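Local coordinates for protein glycoside hydrolase YxiA (Bacillus licheniformis, PDB 3LV4) that probably hydrolyses the O-glycosidic links of L-arabinan, as a calcium-binding family 43 glycoside hydrolase resembling arabinan endo-1,5-alpha-L-arabinosidases, at residues 198-203 and 218-223; 228-233 and 364-369; 348-353 and 390-395; 397-402 and 410-415. All blocks are in the same frame, centred on the assembly; numbering follows the deposited sequence.

Contact 1 of 4, residues 198-203 and 218-223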
loop_
_atom_site.group_PDB
_atom_site.type_symbol
_atom_site.label_atom_id
_atom_site.label_comp_id
_atom_site.label_asym_id
_atom_site.label_seq_id
_atom_site.Cartn_x
_atom_site.Cartn_y
_atom_site.Cartn_z
ATOM N N SER A 198 -9.296 -13.322 -7.251
ATOM C CA SER A 198 -8.776 -13.154 -5.895
ATOM C C SER A 198 -8.885 -11.694 -5.494
ATOM O O SER A 198 -8.681 -10.804 -6.319
ATOM C CB SER A 198 -7.294 -13.514 -5.848
ATOM O OG SER A 198 -7.063 -14.812 -6.346
ATOM N N ARG A 199 -9.160 -11.439 -4.222
ATOM C CA ARG A 199 -9.297 -10.060 -3.776
ATOM C C ARG A 199 -7.916 -9.510 -3.463
ATOM O O ARG A 199 -7.516 -9.423 -2.302
ATOM C CB ARG A 199 -10.254 -9.951 -2.589
ATOM C CG ARG A 199 -11.674 -10.406 -2.966
ATOM C CD ARG A 199 -12.753 -9.684 -2.160
ATOM N NE ARG A 199 -12.691 -10.034 -0.744
ATOM C CZ ARG A 199 -13.381 -9.407 0.204
ATOM N NH1 ARG A 199 -14.176 -8.390 -0.116
ATOM N NH2 ARG A 199 -13.273 -9.791 1.469
ATOM N N ILE A 200 -7.193 -9.171 -4.529
ATOM C CA ILE A 200 -5.847 -8.614 -4.444
ATOM C C ILE A 200 -5.750 -7.482 -5.456
ATOM O O ILE A 200 -6.068 -7.671 -6.630
ATOM C CB ILE A 200 -4.771 -9.670 -4.777
ATOM C CG1 ILE A 200 -4.977 -10.935 -3.931
ATOM C CG2 ILE A 200 -3.370 -9.079 -4.577
ATOM C CD1 ILE A 200 -3.977 -12.059 -4.206
ATOM N N GLU A 201 -5.328 -6.304 -5.003
ATOM C CA GLU A 201 -5.238 -5.136 -5.882
ATOM C C GLU A 201 -4.260 -4.127 -5.293
ATOM O O GLU A 201 -3.658 -4.387 -4.248
ATOM C CB GLU A 201 -6.621 -4.493 -6.069
ATOM C CG GLU A 201 -7.196 -3.850 -4.802
ATOM C CD GLU A 201 -8.615 -3.327 -4.998
ATOM O OE1 GLU A 201 -9.182 -3.508 -6.102
ATOM O OE2 GLU A 201 -9.168 -2.738 -4.040
ATOM N N GLY A 202 -4.082 -2.989 -5.964
ATOM C CA GLY A 202 -3.263 -1.923 -5.408
ATOM C C GLY A 202 -1.793 -2.268 -5.234
ATOM O O GLY A 202 -1.190 -1.930 -4.208
ATOM N N ALA A 203 -1.213 -2.935 -6.233
ATOM C CA ALA A 203 0.214 -3.254 -6.221
ATOM C C ALA A 203 1.101 -2.007 -6.149
ATOM O O ALA A 203 0.793 -0.962 -6.731
ATOM C CB ALA A 203 0.584 -4.082 -7.451
HETATM N N MSE A 218 0.747 -4.817 -1.600
HETATM C CA MSE A 218 -0.539 -5.076 -2.216
HETATM C C MSE A 218 -1.618 -5.071 -1.153
HETATM O O MSE A 218 -1.330 -5.182 0.043
HETATM C CB MSE A 218 -0.517 -6.415 -2.954
HETATM C CG MSE A 218 0.040 -7.535 -2.143
HETATM SE SE MSE A 218 0.665 -9.014 -3.267
HETATM C CE MSE A 218 1.906 -9.797 -1.962
ATOM N N SER A 219 -2.860 -4.911 -1.584
ATOM C CA SER A 219 -3.982 -4.918 -0.657
ATOM C C SER A 219 -4.807 -6.169 -0.881
ATOM O O SER A 219 -5.168 -6.487 -2.017
ATOM C CB SER A 219 -4.837 -3.654 -0.824
ATOM O OG SER A 219 -4.091 -2.516 -0.421
ATOM N N PHE A 220 -5.063 -6.893 0.204
ATOM C CA PHE A 220 -5.907 -8.086 0.167
ATOM C C PHE A 220 -7.300 -7.712 0.687
ATOM O O PHE A 220 -7.439 -6.835 1.550
ATOM C CB PHE A 220 -5.330 -9.184 1.067
ATOM C CG PHE A 220 -4.267 -10.046 0.421
ATOM C CD1 PHE A 220 -3.316 -9.506 -0.432
ATOM C CD2 PHE A 220 -4.196 -11.404 0.725
ATOM C CE1 PHE A 220 -2.324 -10.311 -0.993
ATOM C CE2 PHE A 220 -3.212 -12.214 0.169
ATOM C CZ PHE A 220 -2.276 -11.665 -0.698
ATOM N N GLY A 221 -8.331 -8.386 0.193
ATOM C CA GLY A 221 -9.682 -8.109 0.665
ATOM C C GLY A 221 -10.380 -6.964 -0.055
ATOM O O GLY A 221 -9.978 -6.559 -1.151
ATOM N N GLY A 222 -11.434 -6.445 0.568
ATOM C CA GLY A 222 -12.259 -5.403 -0.029
ATOM C C GLY A 222 -12.069 -4.039 0.612
ATOM O O GLY A 222 -11.895 -3.928 1.838
ATOM N N LEU A 223 -12.099 -2.990 -0.215
ATOM C CA LEU A 223 -11.842 -1.635 0.266
ATOM C C LEU A 223 -12.880 -1.088 1.255
ATOM O O LEU A 223 -12.547 -0.243 2.094
ATOM C CB LEU A 223 -11.690 -0.670 -0.913
ATOM C CG LEU A 223 -12.949 -0.412 -1.740
ATOM C CD1 LEU A 223 -13.746 0.781 -1.192
ATOM C CD2 LEU A 223 -12.556 -0.165 -3.180
HETATM O O HOH W 1 -11.553 -3.645 -3.075
HETATM O O HOH W 2 -1.683 -1.722 -1.581
#

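Contact 2 of 4, residues 228-233 and 364-369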
loop_
_atom_site.group_PDB
_atom_site.type_symbol
_atom_site.label_atom_id
_atom_site.label_comp_id
_atom_site.label_asym_id
_atom_site.label_seq_id
_atom_site.Cartn_x
_atom_site.Cartn_y
_atom_site.Cartn_z
ATOM N N GLY A 228 -12.446 -5.973 5.017
ATOM C CA GLY A 228 -11.227 -6.536 5.577
ATOM C C GLY A 228 -9.970 -6.152 4.805
ATOM O O GLY A 228 -9.008 -6.922 4.755
ATOM N N TYR A 229 -9.968 -4.968 4.201
ATOM C CA TYR A 229 -8.802 -4.499 3.439
ATOM C C TYR A 229 -7.580 -4.548 4.328
ATOM O O TYR A 229 -7.617 -4.068 5.466
ATOM C CB TYR A 229 -9.004 -3.046 3.037
ATOM C CG TYR A 229 -8.641 -2.660 1.621
ATOM C CD1 TYR A 229 -8.724 -3.567 0.561
ATOM C CD2 TYR A 229 -8.268 -1.352 1.333
ATOM C CE1 TYR A 229 -8.413 -3.168 -0.747
ATOM C CE2 TYR A 229 -7.966 -0.954 0.050
ATOM C CZ TYR A 229 -8.041 -1.853 -0.986
ATOM O OH TYR A 229 -7.743 -1.402 -2.253
ATOM N N ASN A 230 -6.495 -5.115 3.819
ATOM C CA ASN A 230 -5.256 -5.144 4.576
ATOM C C ASN A 230 -4.042 -5.156 3.663
ATOM O O ASN A 230 -4.035 -5.823 2.624
ATOM C CB ASN A 230 -5.230 -6.314 5.586
ATOM C CG ASN A 230 -5.282 -7.676 4.919
ATOM O OD1 ASN A 230 -4.300 -8.424 4.938
ATOM N ND2 ASN A 230 -6.429 -8.013 4.334
ATOM N N ILE A 231 -3.025 -4.398 4.057
ATOM C CA ILE A 231 -1.797 -4.281 3.283
ATOM C C ILE A 231 -0.887 -5.463 3.572
ATOM O O ILE A 231 -0.648 -5.807 4.730
ATOM C CB ILE A 231 -1.053 -2.965 3.600
ATOM C CG1 ILE A 231 -1.878 -1.769 3.109
ATOM C CG2 ILE A 231 0.341 -2.967 2.966
ATOM C CD1 ILE A 231 -1.450 -0.421 3.695
ATOM N N ARG A 232 -0.398 -6.092 2.510
ATOM C CA ARG A 232 0.530 -7.200 2.639
ATOM C C ARG A 232 1.740 -6.917 1.773
ATOM O O ARG A 232 1.690 -6.077 0.863
ATOM C CB ARG A 232 -0.121 -8.523 2.222
ATOM C CG ARG A 232 -1.400 -8.838 2.985
ATOM C CD ARG A 232 -1.733 -10.329 3.026
ATOM N NE ARG A 232 -2.907 -10.555 3.869
ATOM C CZ ARG A 232 -3.290 -11.739 4.342
ATOM N NH1 ARG A 232 -2.608 -12.839 4.027
ATOM N NH2 ARG A 232 -4.371 -11.822 5.117
ATOM N N VAL A 233 2.830 -7.618 2.049
ATOM C CA VAL A 233 4.056 -7.391 1.304
ATOM C C VAL A 233 4.756 -8.720 1.019
ATOM O O VAL A 233 4.584 -9.708 1.756
ATOM C CB VAL A 233 4.981 -6.407 2.064
ATOM C CG1 VAL A 233 5.510 -7.046 3.365
ATOM C CG2 VAL A 233 6.117 -5.905 1.165
ATOM N N LYS A 364 -3.291 -13.009 10.493
ATOM C CA LYS A 364 -2.968 -13.260 9.085
ATOM C C LYS A 364 -4.207 -13.467 8.217
ATOM O O LYS A 364 -4.094 -13.818 7.040
ATOM C CB LYS A 364 -1.981 -14.433 8.935
ATOM C CG LYS A 364 -0.584 -14.005 8.479
ATOM C CD LYS A 364 -0.565 -13.589 7.007
ATOM C CE LYS A 364 -0.421 -14.785 6.058
ATOM N NZ LYS A 364 1.001 -15.267 5.903
ATOM N N ASP A 365 -5.383 -13.216 8.791
ATOM C CA ASP A 365 -6.633 -13.388 8.064
ATOM C C ASP A 365 -7.011 -12.166 7.225
ATOM O O ASP A 365 -6.445 -11.081 7.383
ATOM C CB ASP A 365 -7.784 -13.742 9.020
ATOM C CG ASP A 365 -7.908 -12.768 10.212
ATOM O OD1 ASP A 365 -7.078 -11.836 10.358
ATOM O OD2 ASP A 365 -8.852 -12.951 11.020
ATOM N N ILE A 366 -7.952 -12.366 6.309
ATOM C CA ILE A 366 -8.711 -11.252 5.755
ATOM C C ILE A 366 -9.964 -11.156 6.608
ATOM O O ILE A 366 -10.797 -12.067 6.613
ATOM C CB ILE A 366 -9.076 -11.460 4.272
ATOM C CG1 ILE A 366 -7.811 -11.467 3.408
ATOM C CG2 ILE A 366 -10.021 -10.346 3.802
ATOM C CD1 ILE A 366 -7.997 -12.120 2.053
ATOM N N SER A 367 -10.071 -10.075 7.374
ATOM C CA SER A 367 -11.152 -9.937 8.343
ATOM C C SER A 367 -11.598 -8.493 8.478
ATOM O O SER A 367 -10.774 -7.595 8.579
ATOM C CB SER A 367 -10.710 -10.446 9.713
ATOM O OG SER A 367 -11.668 -10.090 10.704
ATOM N N ALA A 368 -12.910 -8.282 8.493
ATOM C CA ALA A 368 -13.466 -6.948 8.688
ATOM C C ALA A 368 -13.558 -6.577 10.174
ATOM O O ALA A 368 -13.881 -5.436 10.506
ATOM C CB ALA A 368 -14.828 -6.833 8.014
ATOM N N ASP A 369 -13.263 -7.537 11.055
ATOM C CA ASP A 369 -13.315 -7.319 12.506
ATOM C C ASP A 369 -12.360 -6.207 12.933
ATOM O O ASP A 369 -11.203 -6.196 12.516
ATOM C CB ASP A 369 -12.870 -8.580 13.265
ATOM C CG ASP A 369 -13.928 -9.676 13.305
ATOM O OD1 ASP A 369 -15.000 -9.530 12.684
ATOM O OD2 ASP A 369 -13.666 -10.707 13.975
HETATM O O HOH W 3 -7.844 -8.120 7.287
#

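Contact 3 of 4, residues 348-353 and 390-395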
loop_
_atom_site.group_PDB
_atom_site.type_symbol
_atom_site.label_atom_id
_atom_site.label_comp_id
_atom_site.label_asym_id
_atom_site.label_seq_id
_atom_site.Cartn_x
_atom_site.Cartn_y
_atom_site.Cartn_z
ATOM N N VAL A 348 17.659 3.022 22.000
ATOM C CA VAL A 348 16.882 2.819 23.215
ATOM C C VAL A 348 17.621 1.882 24.155
ATOM O O VAL A 348 18.368 1.009 23.725
ATOM C CB VAL A 348 15.481 2.255 22.915
ATOM C CG1 VAL A 348 14.765 3.136 21.922
ATOM C CG2 VAL A 348 15.581 0.828 22.402
ATOM N N LYS A 349 17.417 2.080 25.450
ATOM C CA LYS A 349 18.010 1.214 26.455
ATOM C C LYS A 349 16.903 0.417 27.135
ATOM O O LYS A 349 15.723 0.693 26.937
ATOM C CB LYS A 349 18.782 2.039 27.485
ATOM C CG LYS A 349 17.890 2.786 28.455
ATOM C CD LYS A 349 18.698 3.702 29.353
ATOM C CE LYS A 349 19.319 4.830 28.554
ATOM N NZ LYS A 349 20.001 5.812 29.444
ATOM N N LYS A 350 17.284 -0.564 27.944
ATOM C CA LYS A 350 16.312 -1.446 28.587
ATOM C C LYS A 350 15.256 -0.688 29.403
ATOM O O LYS A 350 14.066 -0.998 29.313
ATOM C CB LYS A 350 17.023 -2.491 29.456
ATOM C CG LYS A 350 16.174 -3.709 29.799
ATOM C CD LYS A 350 16.945 -4.679 30.693
ATOM C CE LYS A 350 16.164 -5.964 30.948
ATOM N NZ LYS A 350 16.093 -6.835 29.737
ATOM N N SER A 351 15.672 0.302 30.195
ATOM C CA SER A 351 14.698 1.018 31.019
ATOM C C SER A 351 13.680 1.786 30.173
ATOM O O SER A 351 12.555 2.031 30.619
ATOM C CB SER A 351 15.378 1.949 32.037
ATOM O OG SER A 351 15.807 3.152 31.437
ATOM N N ASP A 352 14.069 2.153 28.953
ATOM C CA ASP A 352 13.183 2.890 28.054
ATOM C C ASP A 352 12.005 2.024 27.633
ATOM O O ASP A 352 10.883 2.509 27.471
ATOM C CB ASP A 352 13.929 3.328 26.787
ATOM C CG ASP A 352 14.980 4.396 27.049
ATOM O OD1 ASP A 352 14.797 5.210 27.984
ATOM O OD2 ASP A 352 15.988 4.432 26.299
ATOM N N VAL A 353 12.266 0.736 27.442
ATOM C CA VAL A 353 11.287 -0.135 26.795
ATOM C C VAL A 353 10.522 -1.039 27.761
ATOM O O VAL A 353 9.451 -1.533 27.419
ATOM C CB VAL A 353 11.927 -0.972 25.663
ATOM C CG1 VAL A 353 12.519 -0.049 24.598
ATOM C CG2 VAL A 353 12.991 -1.909 26.220
ATOM N N GLY A 390 4.744 -14.700 27.304
ATOM C CA GLY A 390 5.823 -14.889 26.355
ATOM C C GLY A 390 7.135 -14.340 26.863
ATOM O O GLY A 390 7.307 -14.123 28.062
ATOM N N THR A 391 8.063 -14.122 25.943
ATOM C CA THR A 391 9.361 -13.555 26.291
ATOM C C THR A 391 9.731 -12.446 25.308
ATOM O O THR A 391 9.167 -12.350 24.214
ATOM C CB THR A 391 10.478 -14.626 26.302
ATOM O OG1 THR A 391 10.718 -15.092 24.968
ATOM C CG2 THR A 391 10.089 -15.806 27.180
ATOM N N TRP A 392 10.671 -11.599 25.705
ATOM C CA TRP A 392 11.081 -10.509 24.847
ATOM C C TRP A 392 12.508 -10.121 25.182
ATOM O O TRP A 392 12.995 -10.376 26.292
ATOM C CB TRP A 392 10.161 -9.300 25.050
ATOM C CG TRP A 392 10.438 -8.598 26.345
ATOM C CD1 TRP A 392 9.964 -8.942 27.575
ATOM C CD2 TRP A 392 11.284 -7.454 26.546
ATOM N NE1 TRP A 392 10.455 -8.083 28.528
ATOM C CE2 TRP A 392 11.267 -7.159 27.924
ATOM C CE3 TRP A 392 12.055 -6.650 25.691
ATOM C CZ2 TRP A 392 11.984 -6.092 28.472
ATOM C CZ3 TRP A 392 12.765 -5.592 26.236
ATOM C CH2 TRP A 392 12.726 -5.324 27.614
ATOM N N LYS A 393 13.182 -9.513 24.218
ATOM C CA LYS A 393 14.448 -8.860 24.489
ATOM C C LYS A 393 14.671 -7.716 23.519
ATOM O O LYS A 393 14.119 -7.706 22.410
ATOM C CB LYS A 393 15.608 -9.846 24.426
ATOM C CG LYS A 393 15.811 -10.504 23.092
ATOM C CD LYS A 393 16.944 -11.524 23.198
ATOM C CE LYS A 393 17.079 -12.353 21.941
ATOM N NZ LYS A 393 18.348 -13.147 21.927
ATOM N N ASN A 394 15.450 -6.732 23.956
ATOM C CA ASN A 394 15.896 -5.691 23.044
ATOM C C ASN A 394 17.314 -5.993 22.607
ATOM O O ASN A 394 18.154 -6.377 23.428
ATOM C CB ASN A 394 15.807 -4.299 23.681
ATOM C CG ASN A 394 16.713 -4.148 24.883
ATOM O OD1 ASN A 394 16.527 -4.814 25.898
ATOM N ND2 ASN A 394 17.699 -3.257 24.777
ATOM N N THR A 395 17.580 -5.852 21.314
ATOM C CA THR A 395 18.923 -6.090 20.793
ATOM C C THR A 395 19.391 -4.905 19.959
ATOM O O THR A 395 18.588 -4.075 19.538
ATOM C CB THR A 395 19.001 -7.389 19.959
ATOM O OG1 THR A 395 18.231 -7.249 18.757
ATOM C CG2 THR A 395 18.474 -8.565 20.760
HETATM O O HOH W 4 18.188 -1.713 22.313
#

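Contact 4 of 4, residues 397-402 and 410-415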
loop_
_atom_site.group_PDB
_atom_site.type_symbol
_atom_site.label_atom_id
_atom_site.label_comp_id
_atom_site.label_asym_id
_atom_site.label_seq_id
_atom_site.Cartn_x
_atom_site.Cartn_y
_atom_site.Cartn_z
ATOM N N HIS A 397 20.625 -1.448 18.572
ATOM C CA HIS A 397 20.241 -0.074 18.852
ATOM C C HIS A 397 18.789 -0.013 19.324
ATOM O O HIS A 397 18.448 0.692 20.278
ATOM C CB HIS A 397 20.369 0.727 17.553
ATOM C CG HIS A 397 21.000 2.072 17.717
ATOM N ND1 HIS A 397 21.022 3.009 16.706
ATOM C CD2 HIS A 397 21.641 2.637 18.767
ATOM C CE1 HIS A 397 21.646 4.094 17.127
ATOM N NE2 HIS A 397 22.033 3.894 18.375
ATOM N N ASN A 398 17.922 -0.752 18.645
ATOM C CA ASN A 398 16.495 -0.569 18.843
ATOM C C ASN A 398 15.665 -1.718 18.281
ATOM O O ASN A 398 14.496 -1.549 17.946
ATOM C CB ASN A 398 16.067 0.752 18.212
ATOM C CG ASN A 398 16.634 0.932 16.819
ATOM O OD1 ASN A 398 16.655 -0.007 16.021
ATOM N ND2 ASN A 398 17.108 2.139 16.519
ATOM N N LYS A 399 16.276 -2.890 18.173
ATOM C CA LYS A 399 15.532 -4.065 17.726
ATOM C C LYS A 399 14.825 -4.747 18.893
ATOM O O LYS A 399 15.298 -4.711 20.036
ATOM C CB LYS A 399 16.453 -5.068 17.029
ATOM C CG LYS A 399 17.168 -4.517 15.806
ATOM C CD LYS A 399 16.197 -3.931 14.800
ATOM C CE LYS A 399 16.854 -3.764 13.421
ATOM N NZ LYS A 399 17.922 -2.719 13.392
ATOM N N ILE A 400 13.685 -5.353 18.596
ATOM C CA ILE A 400 12.995 -6.189 19.561
ATOM C C ILE A 400 12.859 -7.593 19.011
ATOM O O ILE A 400 12.713 -7.793 17.797
ATOM C CB ILE A 400 11.587 -5.649 19.940
ATOM C CG1 ILE A 400 11.006 -6.452 21.113
ATOM C CG2 ILE A 400 10.632 -5.680 18.741
ATOM C CD1 ILE A 400 9.692 -5.910 21.624
ATOM N N GLU A 401 12.933 -8.567 19.906
ATOM C CA GLU A 401 12.544 -9.931 19.588
ATOM C C GLU A 401 11.495 -10.342 20.616
ATOM O O GLU A 401 11.680 -10.108 21.806
ATOM C CB GLU A 401 13.758 -10.859 19.661
ATOM C CG GLU A 401 13.491 -12.261 19.176
ATOM C CD GLU A 401 14.726 -13.146 19.262
ATOM O OE1 GLU A 401 15.846 -12.619 19.449
ATOM O OE2 GLU A 401 14.575 -14.369 19.131
ATOM N N LEU A 402 10.383 -10.915 20.162
ATOM C CA LEU A 402 9.352 -11.400 21.079
ATOM C C LEU A 402 8.986 -12.825 20.742
ATOM O O LEU A 402 9.017 -13.226 19.577
ATOM C CB LEU A 402 8.065 -10.574 20.986
ATOM C CG LEU A 402 8.091 -9.057 20.951
ATOM C CD1 LEU A 402 8.135 -8.594 19.507
ATOM C CD2 LEU A 402 6.844 -8.529 21.656
ATOM N N ASP A 410 10.256 -10.446 15.056
ATOM C CA ASP A 410 11.407 -9.559 14.980
ATOM C C ASP A 410 10.927 -8.186 14.573
ATOM O O ASP A 410 10.211 -8.045 13.579
ATOM C CB ASP A 410 12.403 -10.084 13.944
ATOM C CG ASP A 410 13.121 -11.331 14.421
ATOM O OD1 ASP A 410 14.001 -11.198 15.292
ATOM O OD2 ASP A 410 12.800 -12.440 13.943
ATOM N N GLY A 411 11.316 -7.166 15.325
ATOM C CA GLY A 411 10.824 -5.836 15.030
ATOM C C GLY A 411 11.716 -4.726 15.522
ATOM O O GLY A 411 12.903 -4.936 15.815
ATOM N N VAL A 412 11.129 -3.535 15.605
ATOM C CA VAL A 412 11.872 -2.319 15.896
ATOM C C VAL A 412 11.106 -1.463 16.903
ATOM O O VAL A 412 9.872 -1.365 16.822
ATOM C CB VAL A 412 12.120 -1.507 14.595
ATOM C CG1 VAL A 412 12.997 -0.296 14.882
ATOM C CG2 VAL A 412 12.789 -2.384 13.533
ATOM N N PHE A 413 11.832 -0.877 17.862
ATOM C CA PHE A 413 11.284 0.098 18.816
ATOM C C PHE A 413 11.368 1.514 18.238
ATOM O O PHE A 413 12.352 1.870 17.583
ATOM C CB PHE A 413 12.102 0.109 20.120
ATOM C CG PHE A 413 11.861 -1.063 21.047
ATOM C CD1 PHE A 413 10.684 -1.173 21.770
ATOM C CD2 PHE A 413 12.859 -2.012 21.254
ATOM C CE1 PHE A 413 10.482 -2.233 22.654
ATOM C CE2 PHE A 413 12.670 -3.075 22.136
ATOM C CZ PHE A 413 11.483 -3.186 22.838
ATOM N N LEU A 414 10.364 2.340 18.517
ATOM C CA LEU A 414 10.352 3.714 18.024
ATOM C C LEU A 414 9.527 4.599 18.946
ATOM O O LEU A 414 8.375 4.281 19.244
ATOM C CB LEU A 414 9.751 3.760 16.619
ATOM C CG LEU A 414 9.697 5.137 15.953
ATOM C CD1 LEU A 414 11.129 5.686 15.716
ATOM C CD2 LEU A 414 8.887 5.095 14.652
ATOM N N ARG A 415 10.103 5.710 19.402
ATOM C CA ARG A 415 9.315 6.690 20.144
ATOM C C ARG A 415 8.441 7.476 19.177
ATOM O O ARG A 415 8.917 7.967 18.157
ATOM C CB ARG A 415 10.214 7.657 20.916
ATOM C CG ARG A 415 11.007 7.026 22.029
ATOM C CD ARG A 415 11.760 8.104 22.814
ATOM N NE ARG A 415 12.567 7.550 23.898
ATOM C CZ ARG A 415 13.751 6.966 23.728
ATOM N NH1 ARG A 415 14.262 6.838 22.508
ATOM N NH2 ARG A 415 14.420 6.494 24.774
HETATM O O HOH W 5 14.836 -8.779 16.144
#

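Contact 1 of 4, residues 198-203 and 218-223
Strands I200-A203 and M218-F220 run antiparallel, their axes 157° apart. E201 and S219 form a hydrogen-bonded pair, E201 N giving to S219 O at 3.0 Å and S219 N returning to E201 O at 2.8 Å; I200 and F220 are the non-hydrogen-bonded pair beside it. Past the paired strands, G221 N reaches R199 O at 2.8 Å. I200 and F220 lie side by side on one face of the hairpin, and CG1 of I200 sits over the phenyl face of F220, 4.2 Å from its centroid, a CH-pi contact that suits a branched aliphatic residue.

The two strands form a hairpin in the family 43 catalytic domain, whose fold is a five-bladed beta-propeller. E201, the predicted proton donor, leaves by the face opposite I200; OE1 is hydrogen-bonded to S165 OG, and OE2 to Y229 OH and to a water, 2.7 Å away, that also takes L223 N. A second water joins G202 O to S219 OG.

R199 packs its guanidinium flat over the G221-G222 peptide, NH1 lying 3.4 Å from G222 N, two donors that do not bond. Glycines suit this surface, since a side chain at G222 would hit NH1. The bend at chi3 (-66°) helps lay the guanidinium there, and NH2 forms a salt bridge with D264. An alanine at R199 would probably uncover the glycine peptide and leave D264 without this countercharge.

Contact 2 of 4, residues 228-233 and 364-369
R232 points its guanidinium across to the loop 364-369, where NH2 gives a hydrogen bond of 2.8 Å to K364 O. The bond is bent, with 133° at the hydrogen, and the donor stands well above the carbonyl plane instead of along a lone pair. D365 O lies at the guanidinium edge, near its plane. The NE side of the guanidinium is held from within its own strand: NE of R232 meets N230 OD1 at 2.8 Å in the planes of both groups, which helps fix its rotation. NH1 bonds to Y270 O and E268 O.

The amide of N230 is held in turn, because its ND2 donates to G228 O at 2.8 Å. Its CG sits between the backbone N and the carbonyl carbon (chi1 63°), which lets the amide complete a chain of hydrogen bonds from R232 to G228. The N230 and I366 side chains cross at about a right angle, N230 ND2 lying 3.8 Å from I366 CG1. K364 folds its aliphatic part beside R232, and its NZ goes to backbone carbonyls including E434 O. A CB at G228 would clash with S367 C and crowd I366 CG2, and the positive phi also favours glycine.

A leucine in place of R232 would probably leave K364 O and N230 OD1 without this donor, the N230 amide then being held through ND2 to G228 O.

Strand 230-236 is flanked by strands 213-220 and 272-280. The latter also pairs in parallel with strand 371-378, which follows the loop, placing the contact where the catalytic and lipocalin-like parts meet.

Contact 3 of 4, residues 348-353 and 390-395
The short helix 350-353 approaches strand 390-395 only locally, the closest CA atoms being those of K350 and N394 at 7.0 Å. Contact is made by side chains, chiefly V353 on W392. CG2 of V353 comes within 3.7 Å of W392 CZ3 and equally near CH2, so a single methyl touches the benzo end of the indole while the two side chains cross at a slant. The indole is brought over to the helix by a chi1 of 74°, with CG set between the backbone N and the carbonyl carbon, and its NE1 donates to N379 O. A beta-branched valine suits this spot because its two methyls can serve two rings, CG2 on W392 and CG1 on F413.

Two residues further along the strand, N394 also turns its side chain to the helix. A water bridges N394 ND2 (2.9 Å) and V348 O (3.1 Å). K350 drapes its chain past the same amide, with CG 4.1 Å from N394 OD1, and the two side chains cross at about a right angle. At the helix start, K349 is the N-cap residue, and its backbone N gives a straight 2.9 Å hydrogen bond to D352 OD2.

D352 is salt-bridged in turn to R415. The helix packs against strands 390-395 and 407-418 of the lipocalin-like domain, whose eight strands from 355-363 to 437-442 pair in a closed antiparallel ring, a beta barrel.

Contact 4 of 4, residues 397-402 and 410-415
I400 O is gripped by two donors: G411 N at 2.9 Å, and a water at the same distance that also gives a hydrogen bond to D410 OD1. Strands 399-404 and 407-418 form an antiparallel beta hairpin in the C-terminal lipocalin-like domain, and I400 with G411 is its hydrogen-bonded pair here. The return bond, I400 N to G411 O, has its donor 59° above the carbonyl plane, consistent with the twist between the strands. N398 O takes F413 N at 2.7 Å in a nearly straight bond, carrying the pairing past the end of the strand; the N398 side chain gives its ND2 to E346 O.

Glycine suits position 411 because I400 CG2 lies only 3.5 Å from G411 C, and even a methyl there would be tight. I400 and F413 are the apolar centre. Their side chains cross at about a right angle, and the isoleucine lays its CB, CG1 and CD1 along the CE2 and CZ side of the ring. With CG1 anti to the backbone N (chi1 -171°), the chain extends toward F413, which also packs on F428.

The other face is more mixed. K399 and V412 run side by side, the lysine's CD close to V412 CG2, so that the aliphatic part of the lysine covers the valine, which also packs on L326 and L345. E401 and D410 also lie alongside one another there, their carboxylate planes 36° apart and E401 OE1 4.8 Å from D410 OD1.

Contacts 1 and 4 are buried beta hairpins knit by backbone hydrogen bonds, one in the catalytic domain at the predicted proton donor, the other in the lipocalin-like domain away from the active site. Contacts 2 and 3 are only partly buried and rely mainly on side chains: an arginine and an asparagine bonded in a chain beside a loop in contact 2, a valine methyl on an indole with a water bridge in contact 3. Contact 1 touches contact 2 through neighbouring strands 213-220 and 230-236. Contacts 3 and 4 are likewise joined through strands 390-395 and 399-404. Contact 2 alone joins the catalytic and lipocalin-like parts; its centre lies about 23 Å from that of contact 4.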